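Local coordinates for protein fibroblast growth factor 18 (Homo sapiens, PDB 4CJM) that signals as a secreted growth factor through FGF receptors, regulating cell proliferation, differentiation and migration, and is required for normal ossification and bone development, at residues K15-R27 with T55-G69. Sequence-based numbering, arbitrary orientation.
Sequences KHIQVLGRRISAR and TEFYLCMNRKGKLVG. With SO4 (sulfate ion), chain E.
R22 and G69 join two beta hairpins through a backbone bond: G69 N donates to R22 O at 2.8 Å. CA-H...O contacts flank it, from G69 CA to G21 O (3.3 Å) and from R22 CA to G69 O.

Apolar contacts lie between the hairpins. I24 lays CG1 along the V68-G69 backbone, and its CD1 meets L59 CD1 at 3.7 Å, the two side chains crossing at about a right angle; L67 CB lies beside I24 CB. With CG1 anti to its backbone N (chi1 -178°), V19 reaches F57 CB at 3.8 Å.

At the turn of hairpin 16-19/24-25, G21 lies obliquely against the F57 ring, its C 3.4 Å from F57 CD2. T55 places CG2 3.4 Å from V19 O, while its OG1 accepts from F57 N in an ST turn. Away from the contact between the hairpins, R63 NH2 donates to O3 of a sulfate, probably from the crystallisation liquor, at 3.0 Å; the bond from R63 NE to the same O3 is weak.

In this beta-trefoil the contact joins hairpin 16-19/24-25 to hairpin 58-61/67-70. I17, on the first hairpin, touches L8 of strand 3-10 and F125 of strand 125-128, and the C60-C78 disulfide ties the second hairpin to the following chain.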
loop_
_atom_site.group_PDB
_atom_site.type_symbol
_atom_site.label_atom_id
_atom_site.label_comp_id
_atom_site.label_asym_id
_atom_site.label_seq_id
_atom_site.Cartn_x
_atom_site.Cartn_y
_atom_site.Cartn_z
ATOM N N LYS A 15 -10.916 6.949 -0.981
ATOM C CA LYS A 15 -10.704 6.864 0.453
ATOM C C LYS A 15 -9.288 6.371 0.683
ATOM O O LYS A 15 -8.527 6.166 -0.270
ATOM C CB LYS A 15 -11.670 5.873 1.065
ATOM C CG LYS A 15 -13.107 6.075 0.670
ATOM C CD LYS A 15 -13.784 7.062 1.579
ATOM C CE LYS A 15 -15.300 7.007 1.324
ATOM N NZ LYS A 15 -15.887 5.636 1.057
ATOM N N HIS A 16 -8.933 6.182 1.946
ATOM C CA HIS A 16 -7.582 5.810 2.297
ATOM C C HIS A 16 -7.415 4.340 2.622
ATOM O O HIS A 16 -8.340 3.682 3.092
ATOM C CB HIS A 16 -7.122 6.640 3.479
ATOM C CG HIS A 16 -7.220 8.102 3.233
ATOM N ND1 HIS A 16 -8.329 8.839 3.584
ATOM C CD2 HIS A 16 -6.368 8.958 2.626
ATOM C CE1 HIS A 16 -8.142 10.095 3.227
ATOM N NE2 HIS A 16 -6.965 10.193 2.636
ATOM N N ILE A 17 -6.195 3.856 2.374
ATOM C CA ILE A 17 -5.804 2.494 2.681
ATOM C C ILE A 17 -5.912 2.275 4.178
ATOM O O ILE A 17 -5.422 3.099 4.975
ATOM C CB ILE A 17 -4.352 2.208 2.255
ATOM C CG1 ILE A 17 -4.218 2.291 0.727
ATOM C CG2 ILE A 17 -3.914 0.840 2.750
ATOM C CD1 ILE A 17 -2.825 1.993 0.211
ATOM N N GLN A 18 -6.541 1.160 4.533
ATOM C CA GLN A 18 -6.683 0.710 5.901
ATOM C C GLN A 18 -6.000 -0.639 6.112
ATOM O O GLN A 18 -6.188 -1.565 5.302
ATOM C CB GLN A 18 -8.139 0.518 6.220
ATOM C CG GLN A 18 -8.956 1.779 6.132
ATOM C CD GLN A 18 -10.434 1.465 6.137
ATOM O OE1 GLN A 18 -10.941 0.818 5.213
ATOM N NE2 GLN A 18 -11.143 1.955 7.137
ATOM N N VAL A 19 -5.186 -0.739 7.169
ATOM C CA VAL A 19 -4.696 -2.023 7.646
ATOM C C VAL A 19 -5.577 -2.363 8.832
ATOM O O VAL A 19 -5.346 -1.906 9.959
ATOM C CB VAL A 19 -3.217 -1.977 8.058
ATOM C CG1 VAL A 19 -2.764 -3.359 8.485
ATOM C CG2 VAL A 19 -2.351 -1.475 6.913
ATOM N N LEU A 20 -6.597 -3.166 8.548
ATOM C CA LEU A 20 -7.592 -3.572 9.538
ATOM C C LEU A 20 -7.135 -4.759 10.366
ATOM O O LEU A 20 -7.821 -5.165 11.297
ATOM C CB LEU A 20 -8.916 -3.908 8.836
ATOM C CG LEU A 20 -9.495 -2.770 7.994
ATOM C CD1 LEU A 20 -10.637 -3.252 7.113
ATOM C CD2 LEU A 20 -9.955 -1.615 8.878
ATOM N N GLY A 21 -5.970 -5.302 10.038
ATOM C CA GLY A 21 -5.498 -6.534 10.616
ATOM C C GLY A 21 -5.058 -7.397 9.453
ATOM O O GLY A 21 -4.319 -6.949 8.603
ATOM N N ARG A 22 -5.500 -8.642 9.425
ATOM C CA ARG A 22 -5.237 -9.508 8.289
ATOM C C ARG A 22 -5.843 -8.909 7.016
ATOM O O ARG A 22 -5.242 -8.967 5.942
ATOM C CB ARG A 22 -5.784 -10.899 8.578
ATOM C CG ARG A 22 -5.704 -11.908 7.460
ATOM C CD ARG A 22 -6.252 -13.309 7.856
ATOM N NE ARG A 22 -5.868 -13.866 9.174
ATOM C CZ ARG A 22 -6.636 -13.979 10.273
ATOM N NH1 ARG A 22 -7.893 -13.531 10.318
ATOM N NH2 ARG A 22 -6.126 -14.543 11.366
ATOM N N ARG A 23 -7.008 -8.290 7.142
ATOM C CA ARG A 23 -7.712 -7.727 5.993
ATOM C C ARG A 23 -7.168 -6.352 5.625
ATOM O O ARG A 23 -6.823 -5.554 6.488
ATOM C CB ARG A 23 -9.188 -7.643 6.318
ATOM C CG ARG A 23 -10.064 -7.254 5.161
ATOM C CD ARG A 23 -11.541 -7.426 5.498
ATOM N NE ARG A 23 -12.393 -6.545 4.696
ATOM C CZ ARG A 23 -13.058 -5.465 5.123
ATOM N NH1 ARG A 23 -13.020 -5.056 6.389
ATOM N NH2 ARG A 23 -13.786 -4.774 4.247
ATOM N N ILE A 24 -7.063 -6.110 4.322
ATOM C CA ILE A 24 -6.610 -4.834 3.775
ATOM C C ILE A 24 -7.726 -4.246 2.933
ATOM O O ILE A 24 -8.460 -4.959 2.249
ATOM C CB ILE A 24 -5.373 -4.993 2.878
ATOM C CG1 ILE A 24 -4.211 -5.621 3.652
ATOM C CG2 ILE A 24 -4.951 -3.657 2.275
ATOM C CD1 ILE A 24 -3.691 -4.792 4.801
ATOM N N SER A 25 -7.878 -2.929 3.015
ATOM C CA SER A 25 -8.958 -2.261 2.302
ATOM C C SER A 25 -8.597 -0.802 2.071
ATOM O O SER A 25 -7.625 -0.320 2.647
ATOM C CB SER A 25 -10.252 -2.439 3.090
ATOM O OG SER A 25 -11.146 -1.397 2.818
ATOM N N ALA A 26 -9.363 -0.107 1.233
ATOM C CA ALA A 26 -9.156 1.326 1.025
ATOM C C ALA A 26 -10.466 2.077 1.162
ATOM O O ALA A 26 -10.908 2.741 0.220
ATOM C CB ALA A 26 -8.537 1.589 -0.335
ATOM N N ARG A 27 -11.081 1.976 2.341
ATOM C CA ARG A 27 -12.363 2.636 2.618
ATOM C C ARG A 27 -12.239 3.586 3.806
ATOM O O ARG A 27 -13.221 3.930 4.425
ATOM C CB ARG A 27 -13.452 1.584 2.870
ATOM C CG ARG A 27 -13.677 0.668 1.678
ATOM C CD ARG A 27 -14.640 -0.480 1.952
ATOM N NE ARG A 27 -15.895 -0.020 2.535
ATOM C CZ ARG A 27 -16.862 0.634 1.885
ATOM N NH1 ARG A 27 -16.751 0.921 0.589
ATOM N NH2 ARG A 27 -17.961 1.012 2.538
ATOM N N THR A 55 -2.863 -1.488 14.227
ATOM C CA THR A 55 -2.780 -2.948 14.337
ATOM C C THR A 55 -1.344 -3.475 14.470
ATOM O O THR A 55 -1.133 -4.557 15.010
ATOM C CB THR A 55 -3.439 -3.645 13.135
ATOM O OG1 THR A 55 -2.757 -3.273 11.942
ATOM C CG2 THR A 55 -4.887 -3.268 13.030
ATOM N N GLU A 56 -0.382 -2.700 13.973
ATOM C CA GLU A 56 1.041 -3.088 13.894
ATOM C C GLU A 56 1.280 -4.183 12.882
ATOM O O GLU A 56 2.312 -4.835 12.916
ATOM C CB GLU A 56 1.620 -3.454 15.267
ATOM C CG GLU A 56 1.566 -2.292 16.237
ATOM C CD GLU A 56 2.758 -1.337 16.207
ATOM O OE1 GLU A 56 3.852 -1.651 15.650
ATOM O OE2 GLU A 56 2.573 -0.234 16.786
ATOM N N PHE A 57 0.335 -4.361 11.962
ATOM C CA PHE A 57 0.460 -5.350 10.895
ATOM C C PHE A 57 1.068 -4.691 9.671
ATOM O O PHE A 57 0.746 -3.546 9.360
ATOM C CB PHE A 57 -0.904 -5.926 10.515
ATOM C CG PHE A 57 -1.358 -7.064 11.397
ATOM C CD1 PHE A 57 -1.131 -7.046 12.764
ATOM C CD2 PHE A 57 -2.053 -8.143 10.849
ATOM C CE1 PHE A 57 -1.566 -8.093 13.555
ATOM C CE2 PHE A 57 -2.492 -9.177 11.637
ATOM C CZ PHE A 57 -2.246 -9.156 12.991
ATOM N N TYR A 58 1.958 -5.417 8.993
ATOM C CA TYR A 58 2.571 -4.929 7.781
ATOM C C TYR A 58 1.679 -5.272 6.629
ATOM O O TYR A 58 1.095 -6.358 6.574
ATOM C CB TYR A 58 3.941 -5.558 7.563
ATOM C CG TYR A 58 4.987 -5.081 8.546
ATOM C CD1 TYR A 58 5.099 -5.660 9.799
ATOM C CD2 TYR A 58 5.869 -4.057 8.215
ATOM C CE1 TYR A 58 6.051 -5.217 10.696
ATOM C CE2 TYR A 58 6.831 -3.611 9.104
ATOM C CZ TYR A 58 6.915 -4.180 10.338
ATOM O OH TYR A 58 7.873 -3.732 11.227
ATOM N N LEU A 59 1.606 -4.346 5.673
ATOM C CA LEU A 59 0.976 -4.597 4.389
ATOM C C LEU A 59 1.904 -5.455 3.541
ATOM O O LEU A 59 3.070 -5.086 3.325
ATOM C CB LEU A 59 0.715 -3.274 3.676
ATOM C CG LEU A 59 0.228 -3.384 2.232
ATOM C CD1 LEU A 59 -1.164 -3.991 2.202
ATOM C CD2 LEU A 59 0.206 -2.017 1.584
ATOM N N CYS A 60 1.389 -6.587 3.071
ATOM C CA CYS A 60 2.164 -7.535 2.280
ATOM C C CYS A 60 1.346 -8.086 1.126
ATOM O O CYS A 60 0.114 -8.052 1.155
ATOM C CB CYS A 60 2.645 -8.695 3.164
ATOM S SG CYS A 60 3.356 -8.141 4.742
ATOM N N MET A 61 2.041 -8.579 0.103
ATOM C CA MET A 61 1.408 -9.244 -1.035
ATOM C C MET A 61 1.899 -10.674 -1.140
ATOM O O MET A 61 3.097 -10.920 -1.352
ATOM C CB MET A 61 1.735 -8.517 -2.325
ATOM C CG MET A 61 1.021 -9.089 -3.538
ATOM S SD MET A 61 1.380 -8.187 -5.054
ATOM C CE MET A 61 0.202 -6.851 -4.964
ATOM N N ASN A 62 0.981 -11.626 -1.016
ATOM C CA ASN A 62 1.352 -13.041 -1.040
ATOM C C ASN A 62 1.521 -13.563 -2.488
ATOM O O ASN A 62 1.353 -12.807 -3.452
ATOM C CB ASN A 62 0.341 -13.854 -0.239
ATOM C CG ASN A 62 -1.013 -13.950 -0.915
ATOM O OD1 ASN A 62 -1.144 -13.702 -2.118
ATOM N ND2 ASN A 62 -2.032 -14.341 -0.147
ATOM N N ARG A 63 1.861 -14.844 -2.624
ATOM C CA ARG A 63 2.130 -15.483 -3.921
ATOM C C ARG A 63 0.929 -15.483 -4.873
ATOM O O ARG A 63 1.105 -15.508 -6.095
ATOM C CB ARG A 63 2.611 -16.923 -3.699
ATOM C CG ARG A 63 2.931 -17.702 -4.980
ATOM C CD ARG A 63 3.845 -18.927 -4.700
ATOM N NE ARG A 63 5.094 -18.946 -5.471
ATOM C CZ ARG A 63 5.603 -20.028 -6.083
ATOM N NH1 ARG A 63 4.973 -21.209 -6.083
ATOM N NH2 ARG A 63 6.764 -19.928 -6.732
ATOM N N LYS A 64 -0.277 -15.482 -4.314
ATOM C CA LYS A 64 -1.492 -15.390 -5.103
ATOM C C LYS A 64 -1.729 -13.942 -5.547
ATOM O O LYS A 64 -2.700 -13.657 -6.216
ATOM C CB LYS A 64 -2.701 -15.894 -4.289
ATOM C CG LYS A 64 -2.729 -17.358 -3.827
ATOM C CD LYS A 64 -3.831 -17.590 -2.757
ATOM C CE LYS A 64 -3.462 -17.072 -1.332
ATOM N NZ LYS A 64 -4.515 -16.527 -0.379
ATOM N N GLY A 65 -0.864 -13.016 -5.138
ATOM C CA GLY A 65 -1.033 -11.602 -5.436
ATOM C C GLY A 65 -2.053 -10.885 -4.564
ATOM O O GLY A 65 -2.428 -9.754 -4.865
ATOM N N LYS A 66 -2.501 -11.530 -3.492
ATOM C CA LYS A 66 -3.463 -10.935 -2.588
ATOM C C LYS A 66 -2.787 -10.035 -1.560
ATOM O O LYS A 66 -1.789 -10.418 -0.956
ATOM C CB LYS A 66 -4.242 -12.019 -1.866
ATOM C CG LYS A 66 -5.422 -11.506 -1.054
ATOM C CD LYS A 66 -6.347 -12.633 -0.585
ATOM C CE LYS A 66 -7.433 -12.106 0.353
ATOM N NZ LYS A 66 -7.953 -13.158 1.274
ATOM N N LEU A 67 -3.326 -8.841 -1.361
ATOM C CA LEU A 67 -2.866 -7.970 -0.280
ATOM C C LEU A 67 -3.387 -8.484 1.043
ATOM O O LEU A 67 -4.561 -8.825 1.167
ATOM C CB LEU A 67 -3.387 -6.563 -0.453
ATOM C CG LEU A 67 -2.918 -5.841 -1.700
ATOM C CD1 LEU A 67 -3.600 -4.492 -1.710
ATOM C CD2 LEU A 67 -1.416 -5.675 -1.728
ATOM N N VAL A 68 -2.506 -8.543 2.030
ATOM C CA VAL A 68 -2.842 -9.149 3.294
ATOM C C VAL A 68 -1.993 -8.451 4.362
ATOM O O VAL A 68 -0.905 -7.947 4.069
ATOM C CB VAL A 68 -2.665 -10.694 3.137
ATOM C CG1 VAL A 68 -1.211 -11.121 2.932
ATOM C CG2 VAL A 68 -3.289 -11.477 4.276
ATOM N N GLY A 69 -2.546 -8.300 5.565
ATOM C CA GLY A 69 -1.794 -7.751 6.690
ATOM C C GLY A 69 -1.157 -8.890 7.454
ATOM O O GLY A 69 -1.781 -9.937 7.642
HETATM S S SO4 E . 9.162 -17.117 -6.928
HETATM O O1 SO4 E . 9.912 -15.874 -6.559
HETATM O O2 SO4 E . 9.510 -17.429 -8.329
HETATM O O3 SO4 E . 7.685 -17.044 -6.832
HETATM O O4 SO4 E . 9.597 -18.201 -6.007
#